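Local coordinates for putative membrane protein COG4129 (Clostridium difficile, PDB 3KMI) that is of unknown function but probably belongs to a membrane family of putative aromatic acid exporters, with this helical fragment forming the C-terminal domain, at residues H106-F111 and F158-E163; P102-I107 and K133-S138; H113-T118 and K165-N170. All coordinates share one frame; numbering follows the deposited sequence. Where two conformers were deposited one is given.

Interaction 1 of 3, residues H106-F111 and F158-E163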
ATOM      1  N   HIS A 106     -10.052  -1.237 -19.340  1.00  4.18           N
ATOM      2  CA  HIS A 106     -11.457  -0.820 -19.353  1.00  4.87           C
ATOM      3  C   HIS A 106     -12.267  -1.581 -18.279  1.00  6.59           C
ATOM      4  O   HIS A 106     -13.108  -0.998 -17.635  1.00  7.64           O
ATOM      5  CB  HIS A 106     -12.058  -1.050 -20.742  1.00  4.19           C
ATOM      6  CG  HIS A 106     -11.631  -0.045 -21.769  1.00  2.25           C
ATOM      7  ND1 HIS A 106     -12.123   1.245 -21.793  1.00  3.21           N
ATOM      8  CD2 HIS A 106     -10.816  -0.156 -22.845  1.00  2.23           C
ATOM      9  CE1 HIS A 106     -11.609   1.894 -22.823  1.00  3.16           C
ATOM     10  NE2 HIS A 106     -10.812   1.066 -23.478  1.00  2.11           N
ATOM     11  N   ILE A 107     -11.986  -2.865 -18.078  1.00  6.98           N
ATOM     12  CA  ILE A 107     -12.699  -3.667 -17.072  1.00  8.16           C
ATOM     13  C   ILE A 107     -12.314  -3.202 -15.642  1.00  8.46           C
ATOM     14  O   ILE A 107     -13.176  -3.096 -14.763  1.00  7.86           O
ATOM     15  CB  ILE A 107     -12.456  -5.179 -17.295  1.00  8.31           C
ATOM     16  CG1 ILE A 107     -13.272  -5.659 -18.506  1.00  9.48           C
ATOM     17  CG2 ILE A 107     -12.829  -6.035 -16.037  1.00  8.01           C
ATOM     18  CD1 ILE A 107     -12.751  -6.948 -19.096  1.00 14.74           C
ATOM     19  N   LEU A 108     -11.024  -2.924 -15.442  1.00  8.05           N
ATOM     20  CA  LEU A 108     -10.529  -2.370 -14.194  1.00  7.87           C
ATOM     21  C   LEU A 108     -11.211  -1.032 -13.896  1.00  7.80           C
ATOM     22  O   LEU A 108     -11.676  -0.767 -12.770  1.00  7.98           O
ATOM     23  CB  LEU A 108      -9.002  -2.166 -14.252  1.00  8.06           C
ATOM     24  CG  LEU A 108      -8.496  -1.485 -12.977  1.00  8.77           C
ATOM     25  CD1 LEU A 108      -8.756  -2.424 -11.788  1.00 11.74           C
ATOM     26  CD2 LEU A 108      -7.037  -1.085 -13.085  1.00 12.46           C
ATOM     27  N   SER A 109     -11.238  -0.168 -14.891  1.00  6.57           N
ATOM     28  CA  SER A 109     -11.886   1.108 -14.720  1.00  7.65           C
ATOM     29  C   SER A 109     -13.379   0.970 -14.338  1.00  7.35           C
ATOM     30  O   SER A 109     -13.854   1.653 -13.423  1.00  6.86           O
ATOM     31  CB  SER A 109     -11.760   1.909 -16.000  1.00  8.59           C
ATOM     32  OG  SER A 109     -12.499   3.098 -15.895  1.00  8.70           O
ATOM     33  N   ALA A 110     -14.094   0.064 -15.007  1.00  5.67           N
ATOM     34  CA  ALA A 110     -15.498  -0.201 -14.672  1.00  6.32           C
ATOM     35  C   ALA A 110     -15.620  -0.667 -13.217  1.00  6.19           C
ATOM     36  O   ALA A 110     -16.508  -0.228 -12.483  1.00  6.74           O
ATOM     37  CB  ALA A 110     -16.094  -1.250 -15.638  1.00  6.01           C
ATOM     38  N   PHE A 111     -14.708  -1.523 -12.800  1.00  5.45           N
ATOM     39  CA  PHE A 111     -14.727  -2.079 -11.425  1.00  6.52           C
ATOM     40  C   PHE A 111     -14.480  -0.976 -10.364  1.00  6.70           C
ATOM     41  O   PHE A 111     -15.149  -0.938  -9.322  1.00  7.11           O
ATOM     42  CB  PHE A 111     -13.713  -3.227 -11.304  1.00  6.50           C
ATOM     43  CG  PHE A 111     -13.668  -3.880  -9.932  1.00  8.76           C
ATOM     44  CD1 PHE A 111     -14.816  -4.435  -9.363  1.00  9.11           C
ATOM     45  CD2 PHE A 111     -12.464  -3.977  -9.241  1.00 10.81           C
ATOM     46  CE1 PHE A 111     -14.764  -5.053  -8.078  1.00 10.75           C
ATOM     47  CE2 PHE A 111     -12.396  -4.587  -7.976  1.00 12.15           C
ATOM     48  CZ  PHE A 111     -13.559  -5.110  -7.391  1.00 12.11           C
ATOM     49  N   PHE A 158      -1.850  -4.976 -12.684  0.50  9.77           N
ATOM     50  CA  PHE A 158      -1.868  -5.926 -11.572  0.50 10.30           C
ATOM     51  C   PHE A 158      -1.529  -5.255 -10.228  0.50  9.97           C
ATOM     52  O   PHE A 158      -2.064  -5.640  -9.180  0.50 10.37           O
ATOM     53  CB  PHE A 158      -0.929  -7.107 -11.831  0.50 10.43           C
ATOM     54  CG  PHE A 158      -1.231  -8.300 -10.979  0.50 10.60           C
ATOM     55  CD1 PHE A 158      -2.241  -9.184 -11.338  0.50 10.27           C
ATOM     56  CD2 PHE A 158      -0.525  -8.531  -9.815  0.50 11.30           C
ATOM     57  CE1 PHE A 158      -2.540 -10.276 -10.553  0.50 10.94           C
ATOM     58  CE2 PHE A 158      -0.810  -9.627  -9.020  0.50 12.19           C
ATOM     59  CZ  PHE A 158      -1.819 -10.505  -9.394  0.50 12.91           C
ATOM     60  N   LEU A 159      -0.647  -4.258 -10.269  1.00  9.22           N
ATOM     61  CA  LEU A 159      -0.314  -3.481  -9.056  1.00  9.67           C
ATOM     62  C   LEU A 159      -1.515  -2.680  -8.557  1.00  9.24           C
ATOM     63  O   LEU A 159      -1.664  -2.464  -7.327  1.00  8.62           O
ATOM     64  CB  LEU A 159       0.891  -2.549  -9.285  1.00  8.38           C
ATOM     65  CG  LEU A 159       2.273  -3.173  -9.522  1.00  8.19           C
ATOM     66  CD1 LEU A 159       3.122  -2.272 -10.394  1.00  6.18           C
ATOM     67  CD2 LEU A 159       2.942  -3.498  -8.226  1.00  7.02           C
ATOM     68  N   CYS A 160      -2.336  -2.222  -9.505  1.00  9.93           N
ATOM     69  CA  CYS A 160      -3.640  -1.594  -9.158  1.00  9.92           C
ATOM     70  C   CYS A 160      -4.548  -2.521  -8.337  1.00 11.41           C
ATOM     71  O   CYS A 160      -5.131  -2.092  -7.344  1.00 11.66           O
ATOM     72  CB  CYS A 160      -4.346  -1.119 -10.403  1.00  9.81           C
ATOM     73  SG  CYS A 160      -3.538   0.333 -11.096  1.00 11.21           S
ATOM     74  N   LEU A 161      -4.637  -3.795  -8.741  1.00 11.14           N
ATOM     75  CA  LEU A 161      -5.452  -4.776  -8.017  1.00 11.93           C
ATOM     76  C   LEU A 161      -4.952  -4.978  -6.589  1.00 11.38           C
ATOM     77  O   LEU A 161      -5.761  -5.127  -5.645  1.00 11.74           O
ATOM     78  CB  LEU A 161      -5.503  -6.128  -8.760  1.00 11.52           C
ATOM     79  CG  LEU A 161      -6.056  -6.066 -10.185  1.00 12.01           C
ATOM     80  CD1 LEU A 161      -6.204  -7.461 -10.752  1.00 15.18           C
ATOM     81  CD2 LEU A 161      -7.379  -5.341 -10.186  1.00 13.71           C
ATOM     82  N   THR A 162      -3.628  -4.948  -6.417  1.00 11.08           N
ATOM     83  CA  THR A 162      -3.049  -5.035  -5.080  1.00 10.46           C
ATOM     84  C   THR A 162      -3.537  -3.904  -4.199  1.00  9.31           C
ATOM     85  O   THR A 162      -3.965  -4.134  -3.068  1.00 10.00           O
ATOM     86  CB  THR A 162      -1.501  -5.081  -5.117  1.00 10.77           C
ATOM     87  OG1 THR A 162      -1.097  -6.274  -5.809  1.00 10.86           O
ATOM     88  CG2 THR A 162      -0.967  -5.137  -3.745  1.00 11.17           C
ATOM     89  N   GLU A 163      -3.473  -2.690  -4.709  1.00  8.56           N
ATOM     90  CA  GLU A 163      -3.907  -1.506  -3.953  1.00  9.61           C
ATOM     91  C   GLU A 163      -5.418  -1.569  -3.674  1.00  8.61           C
ATOM     92  O   GLU A 163      -5.874  -1.313  -2.548  1.00  8.85           O
ATOM     93  CB  GLU A 163      -3.553  -0.213  -4.707  1.00  8.61           C
ATOM     94  CG  GLU A 163      -2.046   0.011  -4.839  1.00 10.23           C
ATOM     95  CD  GLU A 163      -1.320   0.111  -3.485  1.00 10.26           C
ATOM     96  OE1 GLU A 163      -1.840   0.707  -2.507  1.00  8.41           O
ATOM     97  OE2 GLU A 163      -0.199  -0.419  -3.402  1.00 14.79           O
TER
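L108 reaches across to C160 and L161 in the interior of an all-helical bundle, a compact example of how one branched side chain can join two helices that run in roughly the same direction. Helix 103-117 supplies the leucine and helix 148-176 the surface that receives it, with the CA atoms of L108 and L161 8.3 Å apart. From CB, which points toward the partner helix, the chain goes on to CG, set opposite the backbone N (chi1 176°), and there it forks. One branch, CD2, lies against CB of C160 at 3.8 Å. The other, CD1, meets CD2 of L161; the two leucines pass side by side, pointing opposite ways, and L161 swings this methyl inward although its CB leaves the backbone to one side. No hydrogen bond joins the two segments, and all three side chains are buried. I32 of helix 7-33 also packs on L108. The other flank of 158-163 serves the dimer, where T162 OG1 is hydrogen-bonded to Y94 OH of the second subunit. Of the two leucine branches, CD1 makes the closer approach, at 3.6 Å from L161 CD2.

Interaction 2 of 3, residues P102-I107 and K133-S138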
ATOM      1  N   PRO A 102      -6.015  -1.184 -22.780  1.00  6.61           N
ATOM      2  CA  PRO A 102      -6.567  -2.447 -23.349  1.00  6.34           C
ATOM      3  C   PRO A 102      -7.912  -2.874 -22.674  1.00  5.64           C
ATOM      4  O   PRO A 102      -8.316  -2.250 -21.712  1.00  5.29           O
ATOM      5  CB  PRO A 102      -5.458  -3.457 -23.058  1.00  6.52           C
ATOM      6  CG  PRO A 102      -4.790  -2.923 -21.840  1.00  5.91           C
ATOM      7  CD  PRO A 102      -4.751  -1.431 -22.065  1.00  6.78           C
ATOM      8  N   PRO A 103      -8.602  -3.913 -23.191  1.00  5.62           N
ATOM      9  CA  PRO A 103      -9.881  -4.290 -22.622  1.00  5.50           C
ATOM     10  C   PRO A 103      -9.828  -4.526 -21.131  1.00  5.52           C
ATOM     11  O   PRO A 103     -10.730  -4.101 -20.447  1.00  5.54           O
ATOM     12  CB  PRO A 103     -10.209  -5.595 -23.358  1.00  4.89           C
ATOM     13  CG  PRO A 103      -9.637  -5.381 -24.664  1.00  6.38           C
ATOM     14  CD  PRO A 103      -8.331  -4.690 -24.416  1.00  5.79           C
ATOM     15  N   GLN A 104      -8.775  -5.167 -20.628  1.00  5.13           N
ATOM     16  CA  GLN A 104      -8.653  -5.412 -19.174  1.00  6.29           C
ATOM     17  C   GLN A 104      -8.540  -4.125 -18.336  1.00  5.45           C
ATOM     18  O   GLN A 104      -8.998  -4.088 -17.202  1.00  4.22           O
ATOM     19  CB  GLN A 104      -7.484  -6.352 -18.876  1.00  7.28           C
ATOM     20  CG  GLN A 104      -7.705  -7.824 -19.263  1.00 11.05           C
ATOM     21  CD  GLN A 104      -8.952  -8.446 -18.616  1.00 18.52           C
ATOM     22  OE1 GLN A 104      -9.785  -9.056 -19.299  1.00 25.09           O
ATOM     23  NE2 GLN A 104      -9.084  -8.294 -17.305  1.00 20.06           N
ATOM     24  N   ALA A 105      -7.932  -3.082 -18.912  1.00  3.73           N
ATOM     25  CA  ALA A 105      -7.905  -1.745 -18.296  1.00  3.09           C
ATOM     26  C   ALA A 105      -9.299  -1.137 -18.244  1.00  2.79           C
ATOM     27  O   ALA A 105      -9.698  -0.585 -17.229  1.00  2.97           O
ATOM     28  CB  ALA A 105      -6.913  -0.805 -19.062  1.00  2.00           C
ATOM     29  N   HIS A 106     -10.052  -1.237 -19.340  1.00  4.18           N
ATOM     30  CA  HIS A 106     -11.457  -0.820 -19.353  1.00  4.87           C
ATOM     31  C   HIS A 106     -12.267  -1.581 -18.279  1.00  6.59           C
ATOM     32  O   HIS A 106     -13.108  -0.998 -17.635  1.00  7.64           O
ATOM     33  CB  HIS A 106     -12.058  -1.050 -20.742  1.00  4.19           C
ATOM     34  CG  HIS A 106     -11.631  -0.045 -21.769  1.00  2.25           C
ATOM     35  ND1 HIS A 106     -12.123   1.245 -21.793  1.00  3.21           N
ATOM     36  CD2 HIS A 106     -10.816  -0.156 -22.845  1.00  2.23           C
ATOM     37  CE1 HIS A 106     -11.609   1.894 -22.823  1.00  3.16           C
ATOM     38  NE2 HIS A 106     -10.812   1.066 -23.478  1.00  2.11           N
ATOM     39  N   ILE A 107     -11.986  -2.865 -18.078  1.00  6.98           N
ATOM     40  CA  ILE A 107     -12.699  -3.667 -17.072  1.00  8.16           C
ATOM     41  C   ILE A 107     -12.314  -3.202 -15.642  1.00  8.46           C
ATOM     42  O   ILE A 107     -13.176  -3.096 -14.763  1.00  7.86           O
ATOM     43  CB  ILE A 107     -12.456  -5.179 -17.295  1.00  8.31           C
ATOM     44  CG1 ILE A 107     -13.272  -5.659 -18.506  1.00  9.48           C
ATOM     45  CG2 ILE A 107     -12.829  -6.035 -16.037  1.00  8.01           C
ATOM     46  CD1 ILE A 107     -12.751  -6.948 -19.096  1.00 14.74           C
ATOM     47  N   LYS A 133     -10.746 -10.805  -6.837  1.00 12.56           N
ATOM     48  CA  LYS A 133      -9.980 -12.029  -6.984  1.00 14.34           C
ATOM     49  C   LYS A 133     -10.230 -12.625  -8.383  1.00 14.16           C
ATOM     50  O   LYS A 133      -9.305 -13.116  -9.038  1.00 14.40           O
ATOM     51  CB  LYS A 133     -10.325 -13.024  -5.869  1.00 14.99           C
ATOM     52  CG  LYS A 133      -9.409 -14.250  -5.852  1.00 18.42           C
ATOM     53  CD  LYS A 133      -9.936 -15.340  -4.941  1.00 22.41           C
ATOM     54  CE  LYS A 133      -9.228 -16.692  -5.217  1.00 24.42           C
ATOM     55  NZ  LYS A 133      -7.761 -16.448  -5.344  1.00 26.32           N
ATOM     56  N   ARG A 134     -11.479 -12.553  -8.848  1.00 14.06           N
ATOM     57  CA  ARG A 134     -11.803 -13.012 -10.187  1.00 13.79           C
ATOM     58  C   ARG A 134     -11.056 -12.240 -11.291  1.00 13.80           C
ATOM     59  O   ARG A 134     -10.599 -12.842 -12.279  1.00 12.95           O
ATOM     60  CB  ARG A 134     -13.322 -13.025 -10.401  1.00 14.14           C
ATOM     61  CG  ARG A 134     -14.035 -14.154  -9.635  1.00 15.11           C
ATOM     62  CD  ARG A 134     -15.429 -14.468 -10.259  1.00 19.39           C
ATOM     63  NE  ARG A 134     -16.226 -13.240 -10.348  1.00 18.19           N
ATOM     64  CZ  ARG A 134     -16.994 -12.760  -9.367  1.00 19.30           C
ATOM     65  NH1 ARG A 134     -17.111 -13.418  -8.217  1.00 21.46           N
ATOM     66  NH2 ARG A 134     -17.668 -11.630  -9.543  1.00 16.62           N
ATOM     67  N   LEU A 135     -10.887 -10.929 -11.108  1.00 13.31           N
ATOM     68  CA  LEU A 135     -10.164 -10.113 -12.076  1.00 14.06           C
ATOM     69  C   LEU A 135      -8.652 -10.405 -12.057  1.00 15.20           C
ATOM     70  O   LEU A 135      -8.006 -10.359 -13.098  1.00 15.40           O
ATOM     71  CB  LEU A 135     -10.417  -8.620 -11.827  1.00 13.85           C
ATOM     72  CG  LEU A 135      -9.813  -7.629 -12.840  1.00 14.21           C
ATOM     73  CD1 LEU A 135     -10.298  -7.872 -14.250  1.00 14.70           C
ATOM     74  CD2 LEU A 135     -10.120  -6.181 -12.446  1.00 14.21           C
HETATM   75  N   MSE A 136      -8.100 -10.679 -10.871  1.00 16.22           N
HETATM   76  CA  MSE A 136      -6.686 -11.067 -10.730  1.00 17.12           C
HETATM   77  C   MSE A 136      -6.450 -12.374 -11.494  1.00 17.58           C
HETATM   78  O   MSE A 136      -5.492 -12.483 -12.261  1.00 17.35           O
HETATM   79  CB  MSE A 136      -6.267 -11.243  -9.250  1.00 17.22           C
HETATM   80  CG  MSE A 136      -6.307  -9.985  -8.343  1.00 19.97           C
HETATM   81 SE   MSE A 136      -5.404 -10.235  -6.605  0.40 24.96          SE
HETATM   82  CE  MSE A 136      -5.473  -8.366  -5.924  1.00 21.49           C
ATOM     83  N   ILE A 137      -7.327 -13.359 -11.285  1.00 17.79           N
ATOM     84  CA  ILE A 137      -7.193 -14.659 -11.969  1.00 18.47           C
ATOM     85  C   ILE A 137      -7.312 -14.485 -13.484  1.00 19.10           C
ATOM     86  O   ILE A 137      -6.561 -15.101 -14.242  1.00 18.75           O
ATOM     87  CB  ILE A 137      -8.219 -15.725 -11.459  1.00 18.73           C
ATOM     88  CG1 ILE A 137      -7.956 -16.085  -9.989  1.00 18.82           C
ATOM     89  CG2 ILE A 137      -8.209 -17.016 -12.353  1.00 18.38           C
ATOM     90  CD1 ILE A 137      -9.072 -16.945  -9.361  1.00 22.18           C
ATOM     91  N   SER A 138      -8.233 -13.620 -13.911  1.00 19.90           N
ATOM     92  CA  SER A 138      -8.494 -13.398 -15.335  1.00 20.76           C
ATOM     93  C   SER A 138      -7.338 -12.672 -16.001  1.00 20.73           C
ATOM     94  O   SER A 138      -6.949 -13.021 -17.110  1.00 20.79           O
ATOM     95  CB  SER A 138      -9.816 -12.643 -15.549  1.00 21.35           C
ATOM     96  OG  SER A 138      -9.880 -12.023 -16.826  1.00 22.48           O
TER
HETATM   97  O   HOH W   1     -11.489  -9.758 -16.811  1.00 24.87           O
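An antiparallel helix pair with a water bridge at its margin brings Q104 and I107, in the first turns of helix 103-117, up to L135 and S138 of helix 124-140. P102 holds the N-cap position of the first helix. The short axes run at 174° to each other and come no closer than 11.7 Å, a wide spacing that is spanned by the side chains. L135 is central: its CD1 methyl packs on CG2 of I107 at 3.6 Å. L135 CD1 also lies close, at 3.3 Å, to Q104 NE2, a methyl set against an amide nitrogen. I107 and L135 meet at a slant, whereas Q104 and L135 lie side by side, pointing opposite ways. The glutamine chain is bent at its second torsion (chi2 -56°), which carries the amide across toward S138. NE2 of Q104 gives a hydrogen bond of 2.9 Å to a water molecule, and the same water is hydrogen-bonded to S138 OG at 2.8 Å. The solvent molecule thus links two polar groups whose nearest atoms, Q104 NE2 and S138 OG, stand 3.8 Å apart. Away from this margin the contact becomes apolar: L135 turns to L161 of helix 148-176, and the neighbouring selenomethionine M136 packs on F158 and L161, while A105 reaches L157 of that helix and I32 of helix 7-33.

Interaction 3 of 3, residues H113-T118 and K165-N170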
ATOM      1  N   HIS A 113     -15.143   2.292 -10.833  1.00  6.87           N
ATOM      2  CA  HIS A 113     -16.426   3.037 -10.820  1.00  9.05           C
ATOM      3  C   HIS A 113     -17.478   2.359  -9.965  1.00  7.98           C
ATOM      4  O   HIS A 113     -18.208   3.019  -9.219  1.00  8.10           O
ATOM      5  CB  HIS A 113     -17.008   3.221 -12.227  1.00  8.94           C
ATOM      6  CG  HIS A 113     -16.408   4.366 -12.988  1.00 15.91           C
ATOM      7  ND1 HIS A 113     -15.783   4.204 -14.204  1.00 20.23           N
ATOM      8  CD2 HIS A 113     -16.360   5.695 -12.722  1.00 19.45           C
ATOM      9  CE1 HIS A 113     -15.346   5.375 -14.638  1.00 18.07           C
ATOM     10  NE2 HIS A 113     -15.676   6.296 -13.754  1.00 19.22           N
ATOM     11  N   LYS A 114     -17.580   1.046 -10.100  1.00  7.34           N
ATOM     12  CA  LYS A 114     -18.547   0.280  -9.346  1.00  7.67           C
ATOM     13  C   LYS A 114     -18.260   0.491  -7.871  1.00  7.45           C
ATOM     14  O   LYS A 114     -19.165   0.777  -7.069  1.00  8.30           O
ATOM     15  CB  LYS A 114     -18.497  -1.204  -9.726  1.00  6.19           C
ATOM     16  CG  LYS A 114     -19.452  -2.093  -8.928  1.00  8.44           C
ATOM     17  CD  LYS A 114     -19.314  -3.528  -9.380  1.00 11.41           C
ATOM     18  CE  LYS A 114     -20.345  -4.466  -8.762  1.00 11.18           C
ATOM     19  NZ  LYS A 114     -20.154  -5.825  -9.367  1.00  8.85           N
ATOM     20  N   ILE A 115     -17.001   0.354  -7.508  1.00  7.85           N
ATOM     21  CA  ILE A 115     -16.587   0.566  -6.112  1.00  8.69           C
ATOM     22  C   ILE A 115     -16.945   2.006  -5.660  1.00  8.83           C
ATOM     23  O   ILE A 115     -17.518   2.222  -4.581  1.00  9.72           O
ATOM     24  CB  ILE A 115     -15.071   0.289  -5.891  1.00  9.13           C
ATOM     25  CG1 ILE A 115     -14.703  -1.192  -6.169  1.00  9.06           C
ATOM     26  CG2 ILE A 115     -14.668   0.735  -4.453  1.00  9.85           C
ATOM     27  CD1 ILE A 115     -13.153  -1.497  -6.145  1.00 11.84           C
ATOM     28  N   GLY A 116     -16.582   2.987  -6.463  1.00  9.28           N
ATOM     29  CA  GLY A 116     -16.807   4.369  -6.083  1.00  9.09           C
ATOM     30  C   GLY A 116     -18.271   4.703  -5.836  1.00  8.45           C
ATOM     31  O   GLY A 116     -18.579   5.560  -4.999  1.00 10.29           O
ATOM     32  N   TYR A 117     -19.185   4.047  -6.557  1.00  7.24           N
ATOM     33  CA  TYR A 117     -20.629   4.394  -6.496  1.00  7.69           C
ATOM     34  C   TYR A 117     -21.508   3.493  -5.651  1.00  8.26           C
ATOM     35  O   TYR A 117     -22.707   3.780  -5.485  1.00  7.36           O
ATOM     36  CB  TYR A 117     -21.229   4.481  -7.922  1.00  7.40           C
ATOM     37  CG  TYR A 117     -20.774   5.734  -8.636  1.00  7.94           C
ATOM     38  CD1 TYR A 117     -21.327   6.979  -8.308  1.00  7.84           C
ATOM     39  CD2 TYR A 117     -19.784   5.689  -9.593  1.00  9.87           C
ATOM     40  CE1 TYR A 117     -20.899   8.138  -8.923  1.00 10.12           C
ATOM     41  CE2 TYR A 117     -19.367   6.844 -10.221  1.00  9.66           C
ATOM     42  CZ  TYR A 117     -19.921   8.050  -9.878  1.00 11.51           C
ATOM     43  OH  TYR A 117     -19.516   9.192 -10.531  1.00 11.27           O
ATOM     44  N   THR A 118     -20.931   2.404  -5.141  1.00  8.32           N
ATOM     45  CA  THR A 118     -21.710   1.432  -4.396  1.00  9.83           C
ATOM     46  C   THR A 118     -21.635   1.721  -2.902  1.00 10.59           C
ATOM     47  O   THR A 118     -20.547   1.738  -2.307  1.00 10.56           O
ATOM     48  CB  THR A 118     -21.243  -0.038  -4.693  1.00  9.80           C
ATOM     49  OG1 THR A 118     -21.342  -0.306  -6.102  1.00 11.23           O
ATOM     50  CG2 THR A 118     -22.112  -1.062  -3.939  1.00 11.77           C
ATOM     51  N   LYS A 165      -7.301  -4.170  -3.266  1.00  9.91           N
ATOM     52  CA  LYS A 165      -7.671  -5.141  -2.239  1.00  9.81           C
ATOM     53  C   LYS A 165      -7.608  -4.471  -0.873  1.00  9.53           C
ATOM     54  O   LYS A 165      -8.524  -4.598  -0.070  1.00  9.61           O
ATOM     55  CB  LYS A 165      -6.757  -6.375  -2.266  1.00  9.10           C
ATOM     56  CG  LYS A 165      -7.246  -7.520  -1.396  1.00 10.08           C
ATOM     57  CD  LYS A 165      -6.307  -8.727  -1.532  1.00 11.13           C
ATOM     58  CE  LYS A 165      -6.775  -9.917  -0.728  1.00 12.09           C
ATOM     59  NZ  LYS A 165      -5.895 -11.056  -1.036  1.00 12.29           N
ATOM     60  N   GLN A 166      -6.516  -3.762  -0.610  1.00 10.24           N
ATOM     61  CA  GLN A 166      -6.399  -3.059   0.671  1.00  9.69           C
ATOM     62  C   GLN A 166      -7.432  -1.948   0.802  1.00  9.11           C
ATOM     63  O   GLN A 166      -7.974  -1.774   1.866  1.00  9.00           O
ATOM     64  CB  GLN A 166      -5.004  -2.515   0.929  1.00 10.25           C
ATOM     65  CG  GLN A 166      -4.876  -2.128   2.432  1.00 13.70           C
ATOM     66  CD  GLN A 166      -5.178  -3.313   3.409  1.00 18.51           C
ATOM     67  OE1 GLN A 166      -4.634  -4.423   3.271  1.00 19.95           O
ATOM     68  NE2 GLN A 166      -6.025  -3.054   4.407  1.00 20.03           N
ATOM     69  N   PHE A 167      -7.723  -1.220  -0.285  1.00  9.59           N
ATOM     70  CA  PHE A 167      -8.827  -0.249  -0.279  1.00  9.02           C
ATOM     71  C   PHE A 167     -10.168  -0.854   0.175  1.00  9.85           C
ATOM     72  O   PHE A 167     -10.894  -0.270   1.003  1.00  9.58           O
ATOM     73  CB  PHE A 167      -8.998   0.382  -1.675  1.00  9.79           C
ATOM     74  CG  PHE A 167      -9.986   1.511  -1.699  1.00  9.90           C
ATOM     75  CD1 PHE A 167      -9.550   2.821  -1.523  1.00  9.63           C
ATOM     76  CD2 PHE A 167     -11.364   1.256  -1.855  1.00  9.12           C
ATOM     77  CE1 PHE A 167     -10.422   3.858  -1.533  1.00  8.18           C
ATOM     78  CE2 PHE A 167     -12.264   2.281  -1.846  1.00  8.64           C
ATOM     79  CZ  PHE A 167     -11.796   3.606  -1.692  1.00  9.01           C
ATOM     80  N   LEU A 168     -10.490  -2.039  -0.327  1.00  8.78           N
ATOM     81  CA  LEU A 168     -11.762  -2.672   0.010  1.00  9.54           C
ATOM     82  C   LEU A 168     -11.756  -3.196   1.437  1.00  9.79           C
ATOM     83  O   LEU A 168     -12.777  -3.141   2.106  1.00  9.98           O
ATOM     84  CB  LEU A 168     -12.123  -3.808  -0.971  1.00  8.52           C
ATOM     85  CG  LEU A 168     -12.497  -3.369  -2.400  1.00  8.33           C
ATOM     86  CD1 LEU A 168     -12.434  -4.556  -3.398  1.00  4.94           C
ATOM     87  CD2 LEU A 168     -13.896  -2.671  -2.467  1.00  6.58           C
ATOM     88  N   VAL A 169     -10.597  -3.661   1.905  1.00 10.45           N
ATOM     89  CA  VAL A 169     -10.473  -4.136   3.285  1.00 11.06           C
ATOM     90  C   VAL A 169     -10.703  -2.961   4.218  1.00 10.90           C
ATOM     91  O   VAL A 169     -11.388  -3.105   5.256  1.00 10.37           O
ATOM     92  CB  VAL A 169      -9.104  -4.801   3.546  1.00 11.56           C
ATOM     93  CG1 VAL A 169      -8.852  -5.025   5.060  1.00 12.16           C
ATOM     94  CG2 VAL A 169      -9.001  -6.105   2.751  1.00  9.72           C
ATOM     95  N   ASN A 170     -10.122  -1.823   3.843  1.00 10.10           N
ATOM     96  CA  ASN A 170     -10.238  -0.571   4.594  1.00 11.31           C
ATOM     97  C   ASN A 170     -11.672  -0.047   4.615  1.00 11.00           C
ATOM     98  O   ASN A 170     -12.166   0.408   5.651  1.00 11.81           O
ATOM     99  CB  ASN A 170      -9.303   0.532   4.029  1.00 10.57           C
ATOM    100  CG  ASN A 170      -7.844   0.340   4.432  1.00 12.11           C
ATOM    101  OD1 ASN A 170      -7.544  -0.401   5.349  1.00  8.85           O
ATOM    102  ND2 ASN A 170      -6.929   1.010   3.730  1.00  8.55           N
TER
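I115 meets F167 and L168 near the middle of the helical bundle, where the last turns of helix 103-117 lie beside helix 148-176. The tight part is wholly apolar and buried. I115 offers both of its branches: with CG1 opposite the carbonyl carbon (chi1 -63°), the longer arm brings CD1 to 3.9 Å from CD2 of L168, while the short branch, CG2, sits 3.9 Å from CE2 of F167. The methyl approaches the phenyl ring obliquely. L168 CD2 is also 4.0 Å from I115 CG2, and so touches both arms of the isoleucine. From helix 7-33, V21 packs on F167 and L25 on I115; L128 and L129 of helix 124-140 pack on L168.

The side of K114 and T118 is polar and more open. K114 extends along the surface to a salt bridge with E131. As the helix ends, T118 OG1 gives a hydrogen bond back to K114 O at 2.6 Å, the hydroxyl standing above the carbonyl plane. Within helix 148-176, Q166 NE2 is hydrogen-bonded to N170 OD1 at 3.2 Å with an N-H...O angle of 160°; N170 is buried, its ND2 held by Q84. Between the two segments themselves, cohesion rests on van der Waals contact and the burial of hydrocarbon rather than on directional bonding.

Overall arrangement
Interactions 1 and 3 join the same two helices, 103-117 and 148-176, at centres 11 Å apart; both are buried and purely apolar, and F111 touches L168 between them. Interaction 2 starts from the same helix 103-117 but pairs it with helix 124-140. Its centre lies about 17 Å from that of the chain, against 11 and 6 Å for interactions 1 and 3, and there a glutamine, a serine and a bridging water join the packing. Interactions 1 and 2 meet where L135 lies on L161, so one apolar seam connects three helices. Of the three, the outermost and only partly buried contact, interaction 2, is the one with polar groups.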